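TRNA (adenine(22)-N(1))-methyltransferase (Bacillus subtilis, PDB 6Q56) catalyses the S-adenosyl-L-methionine-dependent methylation of adenosine 22 in tRNA, forming N(1)-methyladenosine at that position. Local coordinates at residues I170-S173 with A174-V178; Q196-Q199 with H200-I204. The protein carries 2 engineered substitutions. All coordinates share one frame; numbering follows the deposited sequence.

Contact 1 of 2, residues I170-S173 with A174-V178; sequences ISLS and AGMLV
A serine N-cap opens helix 172-178, with S171 reaching forward to the amide of A174. Its hydroxyl OG lies between the backbone N and the carbonyl carbon (chi1 68°), which points it forward to the first turn, where it accepts from A174 N at 3.1 Å in a nearly straight N-H...O bond (160°). The same OG also presses on the methyl CB of A174, 3.3 Å away. Behind the cap the regular helix bonds begin: G175 N to S171 O at 2.7 Å, then M176 N to L172 O at 2.8 Å. I170, just ahead of the cap, swings its extended chain across the turn, and CD1 comes to rest 4.0 Å from CA of G175. Further on, L172 and M176 run side by side in the same direction, their ends CD2 and CE meeting at 4.2 Å. With its CG beside the backbone N (chi1 -67°), M176 lays that carbon tightly against L172 O, 2.9 Å off. Both side chains also touch Y134 of helix 127-135, while A174 packs on L230 and V234 of helix 215-234. Cut back to an alanine, M176 would probably leave L172 CD2 without its methyl neighbour on the side facing Y134. A serine hydroxyl that accepts from the amide three residues on is the serine N-cap, a common start of an alpha-helix, here the first after the sheet.

Contact 2 of 2, residues Q196-Q199 with H200-I204; sequences QELQ and HTQSI
The flat amide of Q202 is covered on one face by L198. CG of the leucine stands nearly straight over CD of Q202 at 3.9 Å, and CD1 lies over the same face, displaced, 3.7 Å from NE2, so aliphatic carbon lies over the plane. At the oxygen edge, OE1 has Q199 CA 3.5 Å away, lying obliquely out of the plane on L198's side. Having CG beside the backbone N (chi1 -62°) sends the Q202 chain back to the preceding turn, where L198 stands. The other flat groups keep apart: the carboxylate OE2 of E197 stops 4.6 Å short of ND1 of H200, where a protonated ring could feel it weakly without contact. All of this rides on helix 188-210, paired with helix 215-234 in the C-terminal helical hairpin; L198 packs on L231, T201 and Q202 on M228. The main-chain bonds H200 N to Q196 O and Q202 N to L198 O are regular i to i+4 helix bonds. Two hydroxyls fold back onto the helix backbone. T201 OG1 donates to E197 O at 3.0 Å from above the carbonyl plane, while T201 N binds the same oxygen from the opposite face, so two bonds grip it. Two residues on, at an exposed position, S203 repeats the scheme: OG and N both reach Q199 O at 3.1 Å, again from opposite faces.

Overall arrangement
Followed from the N terminus, the chain first builds the seven-stranded mixed sheet and its flanking helices, then leaves strand 151-159 for the C-terminal helices. Contact 1 comes first, at the start of helix 172-178; contact 2 follows in the middle of helix 188-210. Both are local, closing only helical turns rather than long loops, and they lie in series, neither nested nor crossed. Their centres are 18 Å apart and their nearest atoms about 6 Å, without touching. Helix 215-234 packs against both, while contact 1 also meets helix 127-135, next to the sheet, so that it bridges that helix and the C-terminal helices. L177 and V178 touch W194 on helix 188-210 ahead of contact 2.

Contact 1 of 2, residues I170-S173 with A174-V178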
ATOM      1  N   ILE A 170      -4.482  19.806   4.843  1.00 35.85           N
ATOM      2  CA  ILE A 170      -3.211  19.604   4.161  1.00 30.62           C
ATOM      3  C   ILE A 170      -3.406  19.631   2.657  1.00 29.46           C
ATOM      4  O   ILE A 170      -4.459  19.290   2.164  1.00 31.92           O
ATOM      5  CB  ILE A 170      -2.558  18.269   4.573  1.00 32.77           C
ATOM      6  CG1 ILE A 170      -1.122  18.191   4.069  1.00 38.92           C
ATOM      7  CG2 ILE A 170      -3.349  17.097   4.035  1.00 35.35           C
ATOM      8  CD1 ILE A 170      -0.302  17.094   4.704  1.00 27.81           C
ATOM      9  N   SER A 171      -2.382  20.054   1.931  1.00 34.17           N
ATOM     10  CA  SER A 171      -2.456  20.114   0.479  1.00 39.73           C
ATOM     11  C   SER A 171      -2.494  18.718  -0.123  1.00 33.00           C
ATOM     12  O   SER A 171      -1.846  17.807   0.365  1.00 29.26           O
ATOM     13  CB  SER A 171      -1.265  20.876  -0.088  1.00 37.58           C
ATOM     14  OG  SER A 171      -0.061  20.171   0.110  1.00 39.65           O
ATOM     15  N   LEU A 172      -3.259  18.558  -1.193  1.00 28.47           N
ATOM     16  CA  LEU A 172      -3.354  17.275  -1.853  1.00 27.88           C
ATOM     17  C   LEU A 172      -1.961  16.855  -2.253  1.00 40.62           C
ATOM     18  O   LEU A 172      -1.571  15.710  -2.109  1.00 39.05           O
ATOM     19  CB  LEU A 172      -4.226  17.363  -3.094  1.00 36.80           C
ATOM     20  CG  LEU A 172      -5.723  17.388  -2.848  1.00 40.94           C
ATOM     21  CD1 LEU A 172      -6.469  17.212  -4.152  1.00 37.35           C
ATOM     22  CD2 LEU A 172      -6.094  16.301  -1.864  1.00 37.08           C
ATOM     23  N   SER A 173      -1.221  17.822  -2.761  1.00 33.72           N
ATOM     24  CA  SER A 173       0.134  17.600  -3.216  1.00 39.43           C
ATOM     25  C   SER A 173       0.975  16.898  -2.162  1.00 37.74           C
ATOM     26  O   SER A 173       1.539  15.847  -2.416  1.00 37.28           O
ATOM     27  CB  SER A 173       0.781  18.920  -3.611  1.00 35.10           C
ATOM     28  OG  SER A 173       2.104  18.714  -4.018  1.00 63.59           O
ATOM     29  N   ALA A 174       1.060  17.487  -0.982  1.00 32.92           N
ATOM     30  CA  ALA A 174       1.846  16.906   0.096  1.00 38.10           C
ATOM     31  C   ALA A 174       1.177  15.673   0.681  1.00 24.70           C
ATOM     32  O   ALA A 174       1.798  14.635   0.833  1.00 32.74           O
ATOM     33  CB  ALA A 174       2.087  17.935   1.179  1.00 33.39           C
ATOM     34  N   GLY A 175      -0.093  15.800   1.017  1.00 26.68           N
ATOM     35  CA  GLY A 175      -0.833  14.700   1.591  1.00 30.60           C
ATOM     36  C   GLY A 175      -0.653  13.418   0.815  1.00 31.51           C
ATOM     37  O   GLY A 175      -0.393  12.371   1.381  1.00 27.51           O
ATOM     38  N   MET A 176      -0.782  13.514  -0.497  1.00 26.04           N
ATOM     39  CA  MET A 176      -0.659  12.354  -1.358  1.00 26.18           C
ATOM     40  C   MET A 176       0.732  11.750  -1.363  1.00 33.38           C
ATOM     41  O   MET A 176       0.889  10.555  -1.549  1.00 31.43           O
ATOM     42  CB  MET A 176      -1.056  12.714  -2.782  1.00 25.42           C
ATOM     43  CG  MET A 176      -2.520  13.047  -2.928  1.00 27.54           C
ATOM     44  SD  MET A 176      -3.022  12.981  -4.641  1.00 40.27           S
ATOM     45  CE  MET A 176      -4.763  13.329  -4.473  1.00 39.15           C
ATOM     46  N   LEU A 177       1.738  12.582  -1.151  1.00 33.72           N
ATOM     47  CA  LEU A 177       3.107  12.109  -1.155  1.00 28.52           C
ATOM     48  C   LEU A 177       3.536  11.480   0.156  1.00 22.67           C
ATOM     49  O   LEU A 177       4.087  10.398   0.169  1.00 31.61           O
ATOM     50  CB  LEU A 177       4.061  13.250  -1.486  1.00 20.83           C
ATOM     51  CG  LEU A 177       5.526  12.839  -1.451  1.00 28.26           C
ATOM     52  CD1 LEU A 177       5.835  11.865  -2.569  1.00 26.55           C
ATOM     53  CD2 LEU A 177       6.425  14.051  -1.529  1.00 36.83           C
ATOM     54  N   VAL A 178       3.298  12.164   1.259  1.00 26.39           N
ATOM     55  CA  VAL A 178       3.732  11.647   2.540  1.00 29.73           C
ATOM     56  C   VAL A 178       2.650  10.972   3.359  1.00 30.48           C
ATOM     57  O   VAL A 178       2.950  10.250   4.292  1.00 27.83           O
ATOM     58  CB  VAL A 178       4.381  12.761   3.375  1.00 37.39           C
ATOM     59  CG1 VAL A 178       5.515  13.395   2.594  1.00 34.11           C
ATOM     60  CG2 VAL A 178       3.365  13.814   3.759  1.00 30.46           C
TER

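Contact 2 of 2, residues Q196-Q199 with H200-I204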
ATOM      1  N   GLN A 196      15.252  12.364   5.521  1.00 34.60           N
ATOM      2  CA  GLN A 196      16.293  11.790   4.689  1.00 41.69           C
ATOM      3  C   GLN A 196      15.966  12.012   3.220  1.00 45.31           C
ATOM      4  O   GLN A 196      16.844  12.308   2.425  1.00 33.84           O
ATOM      5  CB  GLN A 196      16.468  10.296   4.982  1.00 41.22           C
ATOM      6  CG  GLN A 196      17.071  10.014   6.351  1.00 56.48           C
ATOM      7  CD  GLN A 196      16.857   8.586   6.819  1.00 55.94           C
ATOM      8  OE1 GLN A 196      16.302   7.763   6.103  1.00 66.08           O
ATOM      9  NE2 GLN A 196      17.286   8.294   8.035  1.00 55.62           N
ATOM     10  N   GLU A 197      14.695  11.877   2.862  1.00 38.53           N
ATOM     11  CA  GLU A 197      14.278  12.072   1.483  1.00 39.35           C
ATOM     12  C   GLU A 197      14.567  13.496   1.048  1.00 31.26           C
ATOM     13  O   GLU A 197      14.996  13.738  -0.066  1.00 35.04           O
ATOM     14  CB  GLU A 197      12.791  11.777   1.315  1.00 41.37           C
ATOM     15  CG  GLU A 197      12.280  11.964  -0.098  1.00 47.81           C
ATOM     16  CD  GLU A 197      12.827  10.939  -1.067  1.00 50.80           C
ATOM     17  OE1 GLU A 197      13.261   9.864  -0.620  1.00 48.24           O
ATOM     18  OE2 GLU A 197      12.818  11.209  -2.281  1.00 55.56           O
ATOM     19  N   LEU A 198      14.321  14.437   1.941  1.00 31.70           N
ATOM     20  CA  LEU A 198      14.558  15.830   1.636  1.00 40.48           C
ATOM     21  C   LEU A 198      16.050  16.045   1.440  1.00 47.93           C
ATOM     22  O   LEU A 198      16.467  16.701   0.497  1.00 52.66           O
ATOM     23  CB  LEU A 198      14.028  16.721   2.748  1.00 30.29           C
ATOM     24  CG  LEU A 198      14.559  18.148   2.776  1.00 40.11           C
ATOM     25  CD1 LEU A 198      14.172  18.915   1.526  1.00 43.72           C
ATOM     26  CD2 LEU A 198      14.060  18.853   4.015  1.00 31.03           C
ATOM     27  N   GLN A 199      16.851  15.484   2.333  1.00 42.94           N
ATOM     28  CA  GLN A 199      18.287  15.622   2.233  1.00 44.67           C
ATOM     29  C   GLN A 199      18.738  15.058   0.906  1.00 48.10           C
ATOM     30  O   GLN A 199      19.589  15.632   0.243  1.00 49.56           O
ATOM     31  CB  GLN A 199      18.988  14.905   3.379  1.00 44.34           C
ATOM     32  CG  GLN A 199      18.765  15.556   4.729  1.00 47.95           C
ATOM     33  CD  GLN A 199      19.261  14.703   5.886  1.00 57.38           C
ATOM     34  OE1 GLN A 199      19.717  13.576   5.695  1.00 63.26           O
ATOM     35  NE2 GLN A 199      19.175  15.240   7.089  1.00 52.50           N
ATOM     36  N   HIS A 200      18.162  13.936   0.508  1.00 40.02           N
ATOM     37  CA  HIS A 200      18.539  13.326  -0.752  1.00 39.18           C
ATOM     38  C   HIS A 200      18.105  14.178  -1.935  1.00 47.78           C
ATOM     39  O   HIS A 200      18.752  14.174  -2.969  1.00 46.07           O
ATOM     40  CB  HIS A 200      17.967  11.923  -0.886  1.00 37.76           C
ATOM     41  CG  HIS A 200      18.279  11.279  -2.196  1.00 52.22           C
ATOM     42  ND1 HIS A 200      17.325  10.664  -2.974  1.00 56.12           N
ATOM     43  CD2 HIS A 200      19.441  11.183  -2.882  1.00 47.20           C
ATOM     44  CE1 HIS A 200      17.888  10.204  -4.074  1.00 46.70           C
ATOM     45  NE2 HIS A 200      19.170  10.507  -4.045  1.00 50.88           N
ATOM     46  N   THR A 201      17.010  14.906  -1.777  1.00 39.63           N
ATOM     47  CA  THR A 201      16.518  15.760  -2.836  1.00 41.45           C
ATOM     48  C   THR A 201      17.443  16.959  -2.987  1.00 38.10           C
ATOM     49  O   THR A 201      17.802  17.331  -4.083  1.00 38.20           O
ATOM     50  CB  THR A 201      15.089  16.244  -2.556  1.00 37.60           C
ATOM     51  OG1 THR A 201      14.194  15.132  -2.579  1.00 46.54           O
ATOM     52  CG2 THR A 201      14.656  17.229  -3.594  1.00 43.62           C
ATOM     53  N   GLN A 202      17.833  17.553  -1.872  1.00 37.73           N
ATOM     54  CA  GLN A 202      18.724  18.703  -1.904  1.00 53.55           C
ATOM     55  C   GLN A 202      20.056  18.370  -2.566  1.00 43.95           C
ATOM     56  O   GLN A 202      20.606  19.173  -3.299  1.00 46.29           O
ATOM     57  CB  GLN A 202      18.966  19.232  -0.495  1.00 39.89           C
ATOM     58  CG  GLN A 202      17.700  19.706   0.182  1.00 61.72           C
ATOM     59  CD  GLN A 202      17.864  19.892   1.671  1.00 80.79           C
ATOM     60  OE1 GLN A 202      18.588  19.143   2.329  1.00 91.22           O
ATOM     61  NE2 GLN A 202      17.183  20.888   2.219  1.00 78.03           N
ATOM     62  N   SER A 203      20.561  17.174  -2.315  1.00 45.70           N
ATOM     63  CA  SER A 203      21.826  16.758  -2.893  1.00 45.34           C
ATOM     64  C   SER A 203      21.734  16.679  -4.405  1.00 45.97           C
ATOM     65  O   SER A 203      22.683  16.992  -5.106  1.00 52.44           O
ATOM     66  CB  SER A 203      22.263  15.414  -2.313  1.00 52.18           C
ATOM     67  OG  SER A 203      22.474  15.510  -0.917  1.00 61.77           O
ATOM     68  N   ILE A 204      20.593  16.253  -4.912  1.00 34.17           N
ATOM     69  CA  ILE A 204      20.431  16.161  -6.343  1.00 45.42           C
ATOM     70  C   ILE A 204      20.264  17.564  -6.910  1.00 47.98           C
ATOM     71  O   ILE A 204      20.713  17.854  -8.011  1.00 44.10           O
ATOM     72  CB  ILE A 204      19.236  15.280  -6.723  1.00 37.75           C
ATOM     73  CG1 ILE A 204      19.472  13.852  -6.260  1.00 49.36           C
ATOM     74  CG2 ILE A 204      19.027  15.292  -8.221  1.00 41.29           C
ATOM     75  CD1 ILE A 204      18.333  12.915  -6.583  1.00 59.11           C
TER